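Local atomic coordinates of neutral ceramidase (PDB entry 2ZWS), a protein that hydrolyses the N-acyl bond of ceramides to give sphingosine and a free fatty acid, and also runs the reverse synthesis, as a secreted zinc-dependent enzyme. Residues A[55-60]-A[84-89]; A[66-71]-A[392-397]. All coordinates share one frame; numbering follows the deposited sequence.

Contact 1: residues A[55-60]-A[84-89]; sequences RLVYVN and GVYDEN. With FMT (formic acid), chain E.
From the loop 84-89, Y86 reaches across to R55 and V57 of strand 55-60, and its side chain makes most of this contact. Strand 55-61, helix 68-81 and strand 91-95 form a beta-alpha-beta crossover, with the two strands parallel neighbours in a mixed sheet, and 84-89 is the loop that brings the chain back from the helix. With CG set anti to the backbone carbonyl carbon, the Y86 ring leaves the loop and extends to the strand. Its CE2 rests 3.7 Å from CG1 of V57, an apolar touch in which the two side chains cross at about a right angle. R55 comes to the phenol end of the same ring. Its chain runs extended as far as CD, which lies 3.6 Å from Y86 CE2, then bends at chi3 and carries the guanidinium round to the hydroxyl. The guanidinium and ring planes are turned 52° apart, so the two groups do not stack; the hydroxyl lies at the edge of the guanidinium, near its plane. V85 adds a smaller touch, its CG1 3.7 Å from R55 NH1. Beyond the two segments, R55 NH2 forms a salt bridge with E48 on the adjacent strand 41-49, which gives the guanidinium a second anchor, and Y86 also packs on I134 of helix 120-138. At the far end of the strand, N60, a probable substrate-binding residue, donates from ND2 to a formic acid O2 at 2.8 Å. The polar link across the contact is a bent one: R55 NH1 donates to Y86 OH at 2.9 Å, with an N-H...O angle of 143° and the oxygen 17° out of the guanidinium plane.

Contact 2: residues A[66-71]-A[392-397]; sequences IFQAVH and VLPIQM. With FMT (formic acid), chain D.
Q68 reaches from the first turn of helix 68-81 to V392 and P394 on strand 392-400. The direct polar link is one hydrogen bond: Q68 NE2 donates to V392 O over 3.0 Å, nearly straight at 161°. The carbonyl oxygen lies close to the plane of the glutamine amide, while the donor is tilted 23° from the carbonyl plane. CG anti to the backbone N (chi1 -177°) and an extended chain beyond it carry the amide across to the strand. A water joins the other half of the amide to the same residue, donating to Q68 OE1 and accepting from V392 N, each at 2.9 Å. V392 is thus engaged through both its backbone N and O, which fixes which way round the amide sits. Van der Waals contact is slight: P394 CD approaches Q68 NE2 to 4.0 Å, the two side chains crossing at a slant.

The backbone of Q68, probably a substrate-binding residue, gives its N-H to O1 of a formic acid at 2.8 Å. That molecule, a likely crystallisation additive, is also hydrogen-bonded to S106 OG and Y445 N, of two more probable substrate-binding residues, so it probably marks part of the substrate site.

Both Q68 and V392 pack on F301 of strand 295-303, the antiparallel neighbour of 392-400; L393 turns to Y475 of helix 471-488, while A69 and V70 lean on helix 120-138.

Overall arrangement
Contact 1 is partly buried and contact 2 fully so, with centres about 13 Å apart. The crossover supplies both sides of contact 1 and one side of contact 2: strand 55-61 and the loop 84-89 make contact 1, while helix 68-81, lying between them in sequence, brings 66-71 to contact 2. The partner of 66-71, strand segment 392-397, comes from a separate four-stranded sheet more than 300 residues on. The chemistry differs accordingly. Contact 1 is a side-chain meeting of aromatic ring, guanidinium and valine, whereas contact 2 joins a glutamine amide to strand backbone, directly and through water. The two touch where E88 O lies 3.0 Å from Q396 NE2.

Contact 1: residues A[55-60]-A[84-89]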
loop_
_atom_site.group_PDB
_atom_site.type_symbol
_atom_site.label_atom_id
_atom_site.label_comp_id
_atom_site.label_asym_id
_atom_site.label_seq_id
_atom_site.Cartn_x
_atom_site.Cartn_y
_atom_site.Cartn_z
ATOM N N ARG A 55 7.027 22.532 6.997
ATOM C CA ARG A 55 5.984 21.556 6.882
ATOM C C ARG A 55 6.556 20.291 6.217
ATOM O O ARG A 55 7.356 20.383 5.285
ATOM C CB ARG A 55 4.850 22.124 6.033
ATOM C CG ARG A 55 3.799 21.131 5.629
ATOM C CD ARG A 55 2.766 21.767 4.676
ATOM N NE ARG A 55 2.049 22.892 5.289
ATOM C CZ ARG A 55 0.921 23.413 4.806
ATOM N NH1 ARG A 55 0.356 22.921 3.708
ATOM N NH2 ARG A 55 0.361 24.433 5.429
ATOM N N LEU A 56 6.111 19.140 6.720
ATOM C CA LEU A 56 6.325 17.847 6.109
ATOM C C LEU A 56 4.973 17.213 5.838
ATOM O O LEU A 56 4.008 17.478 6.555
ATOM C CB LEU A 56 7.091 16.938 7.080
ATOM C CG LEU A 56 8.490 17.419 7.507
ATOM C CD1 LEU A 56 8.995 16.484 8.578
ATOM C CD2 LEU A 56 9.464 17.469 6.351
ATOM N N VAL A 57 4.908 16.361 4.822
ATOM C CA VAL A 57 3.728 15.509 4.671
ATOM C C VAL A 57 4.159 14.060 4.391
ATOM O O VAL A 57 5.027 13.783 3.542
ATOM C CB VAL A 57 2.698 16.076 3.633
ATOM C CG1 VAL A 57 3.305 16.209 2.240
ATOM C CG2 VAL A 57 1.423 15.231 3.617
ATOM N N TYR A 58 3.543 13.153 5.147
ATOM C CA TYR A 58 3.723 11.719 4.990
ATOM C C TYR A 58 2.379 11.113 4.574
ATOM O O TYR A 58 1.345 11.432 5.167
ATOM C CB TYR A 58 4.181 11.106 6.332
ATOM C CG TYR A 58 4.161 9.612 6.354
ATOM C CD1 TYR A 58 3.036 8.907 6.801
ATOM C CD2 TYR A 58 5.266 8.902 5.911
ATOM C CE1 TYR A 58 3.001 7.519 6.803
ATOM C CE2 TYR A 58 5.270 7.496 5.922
ATOM C CZ TYR A 58 4.130 6.821 6.359
ATOM O OH TYR A 58 4.131 5.443 6.360
ATOM N N VAL A 59 2.391 10.341 3.484
ATOM C CA VAL A 59 1.171 9.688 3.014
ATOM C C VAL A 59 1.384 8.186 2.968
ATOM O O VAL A 59 2.353 7.716 2.349
ATOM C CB VAL A 59 0.714 10.211 1.586
ATOM C CG1 VAL A 59 -0.611 9.603 1.201
ATOM C CG2 VAL A 59 0.634 11.760 1.532
ATOM N N ASN A 60 0.527 7.430 3.656
ATOM C CA ASN A 60 0.585 5.978 3.521
ATOM C C ASN A 60 -0.614 5.503 2.685
ATOM O O ASN A 60 -1.730 5.997 2.859
ATOM C CB ASN A 60 0.596 5.264 4.893
ATOM C CG ASN A 60 1.065 3.821 4.804
ATOM O OD1 ASN A 60 2.103 3.509 4.206
ATOM N ND2 ASN A 60 0.329 2.955 5.450
ATOM N N GLY A 84 5.591 26.303 -4.112
ATOM C CA GLY A 84 6.406 26.708 -2.975
ATOM C C GLY A 84 6.079 25.996 -1.676
ATOM O O GLY A 84 6.805 26.142 -0.696
ATOM N N VAL A 85 5.006 25.210 -1.663
ATOM C CA VAL A 85 4.587 24.546 -0.434
ATOM C C VAL A 85 5.207 23.155 -0.310
ATOM O O VAL A 85 5.754 22.790 0.747
ATOM C CB VAL A 85 3.055 24.432 -0.358
ATOM C CG1 VAL A 85 2.640 23.751 0.923
ATOM C CG2 VAL A 85 2.370 25.839 -0.455
ATOM N N TYR A 86 5.096 22.390 -1.392
ATOM C CA TYR A 86 5.559 20.998 -1.414
ATOM C C TYR A 86 6.560 20.784 -2.516
ATOM O O TYR A 86 6.442 21.362 -3.589
ATOM C CB TYR A 86 4.391 20.038 -1.646
ATOM C CG TYR A 86 3.320 20.113 -0.588
ATOM C CD1 TYR A 86 2.050 20.626 -0.886
ATOM C CD2 TYR A 86 3.572 19.682 0.706
ATOM C CE1 TYR A 86 1.071 20.699 0.088
ATOM C CE2 TYR A 86 2.595 19.750 1.692
ATOM C CZ TYR A 86 1.346 20.252 1.371
ATOM O OH TYR A 86 0.359 20.345 2.341
ATOM N N ASP A 87 7.535 19.926 -2.237
ATOM C CA ASP A 87 8.371 19.367 -3.285
ATOM C C ASP A 87 8.984 18.028 -2.833
ATOM O O ASP A 87 8.566 17.428 -1.841
ATOM C CB ASP A 87 9.437 20.371 -3.748
ATOM C CG ASP A 87 10.432 20.745 -2.655
ATOM O OD1 ASP A 87 10.579 20.013 -1.647
ATOM O OD2 ASP A 87 11.112 21.781 -2.832
ATOM N N GLU A 88 9.953 17.529 -3.587
ATOM C CA GLU A 88 10.516 16.225 -3.252
ATOM C C GLU A 88 11.115 16.179 -1.854
ATOM O O GLU A 88 11.186 15.102 -1.250
ATOM C CB GLU A 88 11.569 15.794 -4.270
ATOM C CG GLU A 88 12.586 16.861 -4.650
ATOM C CD GLU A 88 12.200 17.580 -5.930
ATOM O OE1 GLU A 88 12.724 17.218 -7.013
ATOM O OE2 GLU A 88 11.350 18.482 -5.866
ATOM N N ASN A 89 11.551 17.324 -1.332
ATOM C CA ASN A 89 12.165 17.315 -0.012
ATOM C C ASN A 89 11.189 17.087 1.136
ATOM O O ASN A 89 11.598 16.627 2.191
ATOM C CB ASN A 89 12.933 18.604 0.238
ATOM C CG ASN A 89 14.029 18.817 -0.775
ATOM O OD1 ASN A 89 14.841 17.939 -0.998
ATOM N ND2 ASN A 89 14.047 19.987 -1.397
HETATM C C FMT E . -2.955 1.643 6.567
HETATM O O1 FMT E . -3.824 0.884 6.023
HETATM O O2 FMT E . -2.402 2.713 6.160
#

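Contact 2: residues A[66-71]-A[392-397]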
loop_
_atom_site.group_PDB
_atom_site.type_symbol
_atom_site.label_atom_id
_atom_site.label_comp_id
_atom_site.label_asym_id
_atom_site.label_seq_id
_atom_site.Cartn_x
_atom_site.Cartn_y
_atom_site.Cartn_z
ATOM N N ILE A 66 4.518 2.036 -4.011
ATOM C CA ILE A 66 4.348 3.336 -4.674
ATOM C C ILE A 66 5.448 3.506 -5.696
ATOM O O ILE A 66 6.619 3.726 -5.432
ATOM C CB ILE A 66 4.198 4.560 -3.750
ATOM C CG1 ILE A 66 5.403 4.645 -2.847
ATOM C CG2 ILE A 66 2.876 4.496 -2.958
ATOM C CD1 ILE A 66 5.205 3.899 -1.658
ATOM N N PHE A 67 5.013 3.353 -6.921
ATOM C CA PHE A 67 5.957 3.336 -8.021
ATOM C C PHE A 67 6.476 4.728 -8.347
ATOM O O PHE A 67 5.788 5.730 -8.103
ATOM C CB PHE A 67 5.289 2.746 -9.254
ATOM C CG PHE A 67 4.964 1.265 -9.140
ATOM C CD1 PHE A 67 3.628 0.856 -9.188
ATOM C CD2 PHE A 67 5.973 0.304 -8.961
ATOM C CE1 PHE A 67 3.276 -0.466 -9.122
ATOM C CE2 PHE A 67 5.636 -1.077 -8.890
ATOM C CZ PHE A 67 4.268 -1.449 -8.982
ATOM N N GLN A 68 7.670 4.789 -8.930
ATOM C CA GLN A 68 8.252 6.053 -9.335
ATOM C C GLN A 68 7.292 6.915 -10.175
ATOM O O GLN A 68 7.212 8.132 -9.975
ATOM C CB GLN A 68 9.567 5.822 -10.062
ATOM C CG GLN A 68 10.260 7.080 -10.444
ATOM C CD GLN A 68 11.756 6.865 -10.492
ATOM O OE1 GLN A 68 12.322 6.472 -11.539
ATOM N NE2 GLN A 68 12.408 7.036 -9.343
ATOM N N ALA A 69 6.556 6.293 -11.089
ATOM C CA ALA A 69 5.614 7.065 -11.922
ATOM C C ALA A 69 4.553 7.860 -11.118
ATOM O O ALA A 69 4.185 8.999 -11.465
ATOM C CB ALA A 69 4.940 6.121 -12.921
ATOM N N VAL A 70 4.043 7.231 -10.058
ATOM C CA VAL A 70 3.097 7.854 -9.146
ATOM C C VAL A 70 3.801 8.985 -8.407
ATOM O O VAL A 70 3.269 10.089 -8.341
ATOM C CB VAL A 70 2.524 6.784 -8.182
ATOM C CG1 VAL A 70 1.668 7.438 -7.078
ATOM C CG2 VAL A 70 1.707 5.742 -8.984
ATOM N N HIS A 71 4.965 8.710 -7.811
ATOM C CA HIS A 71 5.712 9.742 -7.084
ATOM C C HIS A 71 5.947 10.982 -7.947
ATOM O O HIS A 71 5.643 12.112 -7.534
ATOM C CB HIS A 71 7.030 9.113 -6.624
ATOM C CG HIS A 71 7.939 10.051 -5.907
ATOM N ND1 HIS A 71 9.168 10.408 -6.419
ATOM C CD2 HIS A 71 7.839 10.660 -4.696
ATOM C CE1 HIS A 71 9.776 11.219 -5.569
ATOM N NE2 HIS A 71 8.993 11.383 -4.516
ATOM N N VAL A 392 17.194 4.931 -11.257
ATOM C CA VAL A 392 17.400 6.171 -10.498
ATOM C C VAL A 392 16.383 6.119 -9.375
ATOM O O VAL A 392 15.182 6.051 -9.643
ATOM C CB VAL A 392 17.190 7.436 -11.375
ATOM C CG1 VAL A 392 17.188 8.718 -10.503
ATOM C CG2 VAL A 392 18.223 7.483 -12.518
ATOM N N LEU A 393 16.864 6.107 -8.139
ATOM C CA LEU A 393 15.989 5.791 -7.003
ATOM C C LEU A 393 16.013 6.874 -5.930
ATOM O O LEU A 393 17.058 7.481 -5.686
ATOM C CB LEU A 393 16.382 4.435 -6.393
ATOM C CG LEU A 393 16.128 3.223 -7.316
ATOM C CD1 LEU A 393 16.738 2.023 -6.696
ATOM C CD2 LEU A 393 14.629 3.032 -7.520
ATOM N N PRO A 394 14.850 7.139 -5.307
ATOM C CA PRO A 394 14.762 8.176 -4.294
ATOM C C PRO A 394 15.250 7.658 -2.943
ATOM O O PRO A 394 14.900 6.529 -2.531
ATOM C CB PRO A 394 13.255 8.460 -4.226
ATOM C CG PRO A 394 12.601 7.116 -4.517
ATOM C CD PRO A 394 13.558 6.449 -5.528
ATOM N N ILE A 395 16.040 8.500 -2.270
ATOM C CA ILE A 395 16.453 8.254 -0.900
ATOM C C ILE A 395 15.976 9.492 -0.119
ATOM O O ILE A 395 16.213 10.631 -0.552
ATOM C CB ILE A 395 17.998 8.136 -0.799
ATOM C CG1 ILE A 395 18.564 6.969 -1.665
ATOM C CG2 ILE A 395 18.441 8.051 0.668
ATOM C CD1 ILE A 395 18.023 5.621 -1.256
ATOM N N GLN A 396 15.311 9.286 1.021
ATOM C CA GLN A 396 14.693 10.381 1.739
ATOM C C GLN A 396 14.728 10.108 3.229
ATOM O O GLN A 396 14.578 8.949 3.671
ATOM C CB GLN A 396 13.236 10.498 1.286
ATOM C CG GLN A 396 12.535 11.747 1.843
ATOM C CD GLN A 396 11.127 11.845 1.326
ATOM O OE1 GLN A 396 10.397 10.865 1.379
ATOM N NE2 GLN A 396 10.741 13.025 0.797
ATOM N N MET A 397 14.873 11.191 3.996
ATOM C CA MET A 397 14.776 11.136 5.454
ATOM C C MET A 397 14.055 12.367 5.958
ATOM O O MET A 397 14.301 13.482 5.474
ATOM C CB MET A 397 16.152 11.090 6.122
ATOM C CG MET A 397 16.972 9.850 5.847
ATOM S SD MET A 397 18.621 9.875 6.585
ATOM C CE MET A 397 18.212 10.101 8.320
HETATM C C FMT D . 9.007 1.651 -9.903
HETATM O O1 FMT D . 9.142 2.448 -8.942
HETATM O O2 FMT D . 8.279 1.870 -10.896
HETATM O O HOH W 1 14.579 4.853 -12.527
#